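Local coordinates for glycosylation Associate Protein 3 (Streptococcus agalactiae serotype V, PDB 6OYC), which probably serves with its partners Gap1 and Gap2 in the accessory Sec pathway, supporting the glycosylation and export of serine-rich surface glycoproteins, at residues C[185-189]-C[314-318]; C[234-238]-C[249-255]. One frame throughout, in Å; residues are numbered along the deposited sequence.

Contact 1 of 2, residues C[185-189]-C[314-318]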
loop_
_atom_site.group_PDB
_atom_site.type_symbol
_atom_site.label_atom_id
_atom_site.label_comp_id
_atom_site.label_asym_id
_atom_site.label_seq_id
_atom_site.Cartn_x
_atom_site.Cartn_y
_atom_site.Cartn_z
ATOM N N GLN C 185 18.932 -5.933 11.445
ATOM C CA GLN C 185 20.025 -6.879 11.278
ATOM C C GLN C 185 20.423 -6.916 9.802
ATOM O O GLN C 185 20.175 -7.900 9.092
ATOM C CB GLN C 185 19.649 -8.256 11.843
ATOM C CG GLN C 185 18.911 -8.270 13.229
ATOM C CD GLN C 185 19.554 -7.450 14.386
ATOM O OE1 GLN C 185 20.441 -6.609 14.193
ATOM N NE2 GLN C 185 19.082 -7.715 15.607
ATOM N N LEU C 186 21.037 -5.802 9.357
ATOM C CA LEU C 186 21.461 -5.570 7.984
ATOM C C LEU C 186 22.961 -5.408 7.999
ATOM O O LEU C 186 23.689 -6.404 8.126
ATOM C CB LEU C 186 20.739 -4.322 7.429
ATOM C CG LEU C 186 20.858 -3.706 6.026
ATOM C CD1 LEU C 186 19.598 -2.912 5.812
ATOM C CD2 LEU C 186 22.063 -2.786 5.762
ATOM N N GLN C 187 23.493 -4.188 7.897
ATOM C CA GLN C 187 24.913 -3.901 7.971
ATOM C C GLN C 187 25.147 -2.592 8.717
ATOM O O GLN C 187 26.256 -2.048 8.649
ATOM C CB GLN C 187 25.542 -3.819 6.559
ATOM C CG GLN C 187 25.674 -5.168 5.837
ATOM C CD GLN C 187 26.389 -5.063 4.493
ATOM O OE1 GLN C 187 25.842 -5.445 3.453
ATOM N NE2 GLN C 187 27.615 -4.550 4.509
ATOM N N GLN C 188 24.136 -2.072 9.423
ATOM C CA GLN C 188 24.249 -0.817 10.156
ATOM C C GLN C 188 23.304 -0.809 11.351
ATOM O O GLN C 188 22.476 -1.705 11.532
ATOM C CB GLN C 188 23.925 0.395 9.276
ATOM C CG GLN C 188 24.893 0.684 8.168
ATOM C CD GLN C 188 24.176 1.185 6.947
ATOM O OE1 GLN C 188 23.691 0.395 6.133
ATOM N NE2 GLN C 188 24.083 2.508 6.814
ATOM N N LYS C 189 23.469 0.221 12.172
ATOM C CA LYS C 189 22.475 0.680 13.132
ATOM C C LYS C 189 21.382 1.459 12.400
ATOM O O LYS C 189 21.656 2.159 11.420
ATOM C CB LYS C 189 23.157 1.584 14.169
ATOM C CG LYS C 189 23.540 2.952 13.586
ATOM C CD LYS C 189 24.509 3.731 14.449
ATOM C CE LYS C 189 24.608 5.158 13.949
ATOM N NZ LYS C 189 24.214 6.119 15.010
ATOM N N LEU C 314 18.946 -3.676 0.192
ATOM C CA LEU C 314 19.527 -2.900 1.282
ATOM C C LEU C 314 21.007 -3.198 1.551
ATOM O O LEU C 314 21.723 -2.258 1.939
ATOM C CB LEU C 314 18.685 -3.103 2.547
ATOM C CG LEU C 314 17.378 -2.317 2.553
ATOM C CD1 LEU C 314 16.540 -2.671 3.760
ATOM C CD2 LEU C 314 17.689 -0.835 2.510
ATOM N N PRO C 315 21.526 -4.419 1.370
ATOM C CA PRO C 315 22.987 -4.608 1.513
ATOM C C PRO C 315 23.845 -3.886 0.468
ATOM O O PRO C 315 24.987 -3.529 0.783
ATOM C CB PRO C 315 23.149 -6.131 1.431
ATOM C CG PRO C 315 21.848 -6.649 2.009
ATOM C CD PRO C 315 20.796 -5.700 1.484
ATOM N N TYR C 316 23.355 -3.638 -0.756
ATOM C CA TYR C 316 24.126 -2.842 -1.721
ATOM C C TYR C 316 24.398 -1.412 -1.238
ATOM O O TYR C 316 24.997 -0.626 -1.986
ATOM C CB TYR C 316 23.415 -2.754 -3.082
ATOM C CG TYR C 316 23.293 -4.044 -3.872
ATOM C CD1 TYR C 316 24.375 -4.572 -4.585
ATOM C CD2 TYR C 316 22.076 -4.719 -3.934
ATOM C CE1 TYR C 316 24.246 -5.755 -5.313
ATOM C CE2 TYR C 316 21.932 -5.889 -4.653
ATOM C CZ TYR C 316 23.011 -6.406 -5.339
ATOM O OH TYR C 316 22.821 -7.576 -6.045
ATOM N N LEU C 317 23.959 -1.066 -0.022
ATOM C CA LEU C 317 24.065 0.288 0.520
ATOM C C LEU C 317 25.491 0.629 0.942
ATOM O O LEU C 317 26.038 1.660 0.531
ATOM C CB LEU C 317 23.116 0.407 1.708
ATOM C CG LEU C 317 22.467 1.726 2.076
ATOM C CD1 LEU C 317 22.276 2.581 0.847
ATOM C CD2 LEU C 317 21.150 1.391 2.736
ATOM N N THR C 318 26.082 -0.208 1.794
ATOM C CA THR C 318 27.458 -0.041 2.268
ATOM C C THR C 318 28.451 0.330 1.162
ATOM O O THR C 318 28.742 1.509 0.944
ATOM C CB THR C 318 27.947 -1.335 2.949
ATOM O OG1 THR C 318 29.225 -1.116 3.557
ATOM C CG2 THR C 318 28.060 -2.464 1.933
#

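Contact 2 of 2, residues C[234-238]-C[249-255]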
loop_
_atom_site.group_PDB
_atom_site.type_symbol
_atom_site.label_atom_id
_atom_site.label_comp_id
_atom_site.label_asym_id
_atom_site.label_seq_id
_atom_site.Cartn_x
_atom_site.Cartn_y
_atom_site.Cartn_z
ATOM N N ASN C 234 10.860 5.671 -1.021
ATOM C CA ASN C 234 11.738 6.406 -1.927
ATOM C C ASN C 234 11.161 7.781 -2.226
ATOM O O ASN C 234 11.892 8.772 -2.283
ATOM C CB ASN C 234 11.946 5.633 -3.235
ATOM C CG ASN C 234 12.726 4.342 -3.055
ATOM O OD1 ASN C 234 13.599 4.238 -2.208
ATOM N ND2 ASN C 234 12.411 3.352 -3.876
ATOM N N PHE C 235 9.844 7.856 -2.416
ATOM C CA PHE C 235 9.202 9.137 -2.686
ATOM C C PHE C 235 9.297 10.058 -1.476
ATOM O O PHE C 235 9.700 11.219 -1.598
ATOM C CB PHE C 235 7.748 8.903 -3.077
ATOM C CG PHE C 235 7.055 10.115 -3.618
ATOM C CD1 PHE C 235 7.667 10.917 -4.565
ATOM C CD2 PHE C 235 5.768 10.429 -3.207
ATOM C CE1 PHE C 235 7.019 12.035 -5.071
ATOM C CE2 PHE C 235 5.108 11.535 -3.718
ATOM C CZ PHE C 235 5.743 12.344 -4.645
ATOM N N ALA C 236 8.925 9.552 -0.297
ATOM C CA ALA C 236 9.065 10.333 0.925
ATOM C C ALA C 236 10.508 10.781 1.147
ATOM O O ALA C 236 10.755 11.948 1.481
ATOM C CB ALA C 236 8.562 9.526 2.121
ATOM N N ALA C 237 11.472 9.871 0.964
ATOM C CA ALA C 237 12.877 10.231 1.157
ATOM C C ALA C 237 13.282 11.397 0.265
ATOM O O ALA C 237 14.022 12.286 0.698
ATOM C CB ALA C 237 13.778 9.023 0.897
ATOM N N LEU C 238 12.810 11.419 -0.984
ATOM C CA LEU C 238 13.106 12.554 -1.852
ATOM C C LEU C 238 12.533 13.837 -1.272
ATOM O O LEU C 238 13.156 14.902 -1.357
ATOM C CB LEU C 238 12.542 12.319 -3.255
ATOM C CG LEU C 238 13.175 11.239 -4.134
ATOM C CD1 LEU C 238 12.263 10.980 -5.321
ATOM C CD2 LEU C 238 14.570 11.641 -4.597
ATOM N N ALA C 249 19.507 11.411 1.598
ATOM C CA ALA C 249 18.543 10.386 1.243
ATOM C C ALA C 249 19.261 9.265 0.510
ATOM O O ALA C 249 20.095 9.517 -0.364
ATOM C CB ALA C 249 17.428 10.959 0.363
ATOM N N TYR C 250 18.933 8.027 0.866
ATOM C CA TYR C 250 19.395 6.852 0.131
ATOM C C TYR C 250 18.169 6.113 -0.388
ATOM O O TYR C 250 17.351 5.624 0.402
ATOM C CB TYR C 250 20.275 5.967 1.013
ATOM C CG TYR C 250 21.562 6.679 1.396
ATOM C CD1 TYR C 250 21.611 7.511 2.512
ATOM C CD2 TYR C 250 22.712 6.552 0.620
ATOM C CE1 TYR C 250 22.770 8.174 2.855
ATOM C CE2 TYR C 250 23.872 7.219 0.952
ATOM C CZ TYR C 250 23.892 8.024 2.070
ATOM O OH TYR C 250 25.043 8.679 2.411
ATOM N N ILE C 251 18.028 6.067 -1.714
ATOM C CA ILE C 251 16.915 5.403 -2.381
ATOM C C ILE C 251 17.463 4.405 -3.391
ATOM O O ILE C 251 18.552 4.592 -3.942
ATOM C CB ILE C 251 15.979 6.411 -3.084
ATOM C CG1 ILE C 251 16.709 7.108 -4.241
ATOM C CG2 ILE C 251 15.423 7.405 -2.090
ATOM C CD1 ILE C 251 15.791 7.854 -5.156
ATOM N N ASN C 252 16.698 3.339 -3.639
ATOM C CA ASN C 252 17.089 2.325 -4.611
ATOM C C ASN C 252 16.343 2.438 -5.944
ATOM O O ASN C 252 16.366 1.486 -6.732
ATOM C CB ASN C 252 16.907 0.922 -4.020
ATOM C CG ASN C 252 15.460 0.590 -3.733
ATOM O OD1 ASN C 252 14.560 1.393 -3.989
ATOM N ND2 ASN C 252 15.221 -0.609 -3.204
ATOM N N ASP C 253 15.662 3.563 -6.198
ATOM C CA ASP C 253 15.077 3.862 -7.504
ATOM C C ASP C 253 13.920 2.923 -7.872
ATOM O O ASP C 253 13.643 2.703 -9.051
ATOM C CB ASP C 253 16.146 3.843 -8.608
ATOM C CG ASP C 253 17.271 4.859 -8.365
ATOM O OD1 ASP C 253 16.980 5.998 -7.949
ATOM O OD2 ASP C 253 18.448 4.519 -8.590
ATOM N N CYS C 254 13.232 2.353 -6.893
ATOM C CA CYS C 254 12.017 1.591 -7.152
ATOM C C CYS C 254 10.821 2.523 -6.999
ATOM O O CYS C 254 10.547 3.016 -5.894
ATOM C CB CYS C 254 11.901 0.402 -6.201
ATOM S SG CYS C 254 13.130 -0.860 -6.525
ATOM N N PHE C 255 10.112 2.757 -8.101
ATOM C CA PHE C 255 9.089 3.784 -8.161
ATOM C C PHE C 255 7.870 3.292 -8.932
ATOM O O PHE C 255 7.978 2.486 -9.859
ATOM C CB PHE C 255 9.632 5.051 -8.833
ATOM C CG PHE C 255 10.563 5.861 -7.964
ATOM C CD1 PHE C 255 10.123 6.398 -6.755
ATOM C CD2 PHE C 255 11.869 6.110 -8.372
ATOM C CE1 PHE C 255 10.966 7.162 -5.972
ATOM C CE2 PHE C 255 12.728 6.863 -7.592
ATOM C CZ PHE C 255 12.282 7.393 -6.387
#

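Contact 1 of 2, residues C[185-189]-C[314-318]
On the rim of the alpha/beta half of the chain, whose core is a parallel sheet, L186 and Q187 of the loop leading into edge strand 191-193 meet L314, P315 and T318 at the C-terminal end of the model. L314 to Y316 belong to a 3-10 segment that begins earlier in the chain, and the model ends at T318. This is a surface contact between a loop and a 3-10 segment with its tail, burying 289 Å² in all. L186 does the apolar work. With CG swung anti to its backbone N (chi1 -179°), its isobutyl group reaches across to L314, which it meets at about a right angle. The CD1 methyl of L186 sits 3.4 Å from CB of L314 and 3.7 Å from CD1 of the same residue, so one branch rests on both the root and the end of the opposing leucine. The other branch turns to the backbone, CD2 of L186 lying 3.9 Å from O of L314. L314 is the buried member of the pair, since its side chain also packs on I227 of strand 223-227 and on Y292; L186 therefore lies over a residue already anchored to the sheet. Q187 takes a different route. Its chain runs out extended beyond CG, carrying the terminal amide past the ring of P315 and up to T318, whose side chain it crosses at roughly ninety degrees. Next along, Q188 lies near L317 but only loosely, and it also touches N165 of strand 163-168. At the far end of the contact, CD of Q187 stands 4.0 Å from the CG2 methyl of T318.

Contact 2 of 2, residues C[234-238]-C[249-255]
N234 is the main bump on the helix side: its CB is directed toward 249-255 and its amide drops into a hollow rimmed by I251, N252, C254 and F255. The carboxamide goes in nitrogen first, carried to N252 and C254 by a CG anti to the carbonyl carbon (chi1 -67°). ND2 of N234 gives one hydrogen bond to OD1 of N252 at 2.9 Å, running nearly in line with that C=O, and a second to O of C254 at 2.8 Å, which lies in the N234 amide plane and is fairly straight at the hydrogen (157°). Two acceptors on the one amide nitrogen fix how the carboxamide is turned. N252 is held, its ND2 bonding to O of Y229, while OD1 also takes a weak bond from N of C254. Behind the amide, F255 closes the hollow: its CE1 presses to 3.3 Å from CB of N234, obliquely to the ring. L238 approaches the same ring from the opposite direction, CD1 of L238 reaching 3.7 Å from CZ of F255. The whole belongs to the beta-alpha-beta unit formed by strand 223-227, helix 231-243 and strand 248-251, the helix running back at 156° to strand 249-251 with the short axes 8.1 Å apart. The small A237 and A249 are consistent with that close spacing. A237 offers only a methyl, and CB of A237 nestles 3.8 Å from CG2 of I251 and 4.2 Å from CB of A249, so two alanines face each other. I251 is the strand's larger knob, CB and CG2 resting against the oxygen side of the N234 amide. Its longer branch turns the other way, and CD1 of I251 meets CD2 of L238 at 4.0 Å, the two side chains crossing at about a right angle.

How the contacts relate
Contacts 1 and 2 belong to the same parallel-sheet half of the chain, with centres about 16 Å apart. Contact 2 lies deep, tying helix 231-243 to strand 248-251, while contact 1 sits at the surface. Along the sequence, residues 234-255 fall between the two segments of contact 1. The two contacts meet directly at Y250, whose side chain leaves its strand facing away from the helix: CD1 of L317 packs 3.9 Å from CB of Y250. Strand 223-227 is common ground as well, since I227 is touched by L314 and L317 from contact 1 and by Y250, while A237 of contact 2 packs on V226.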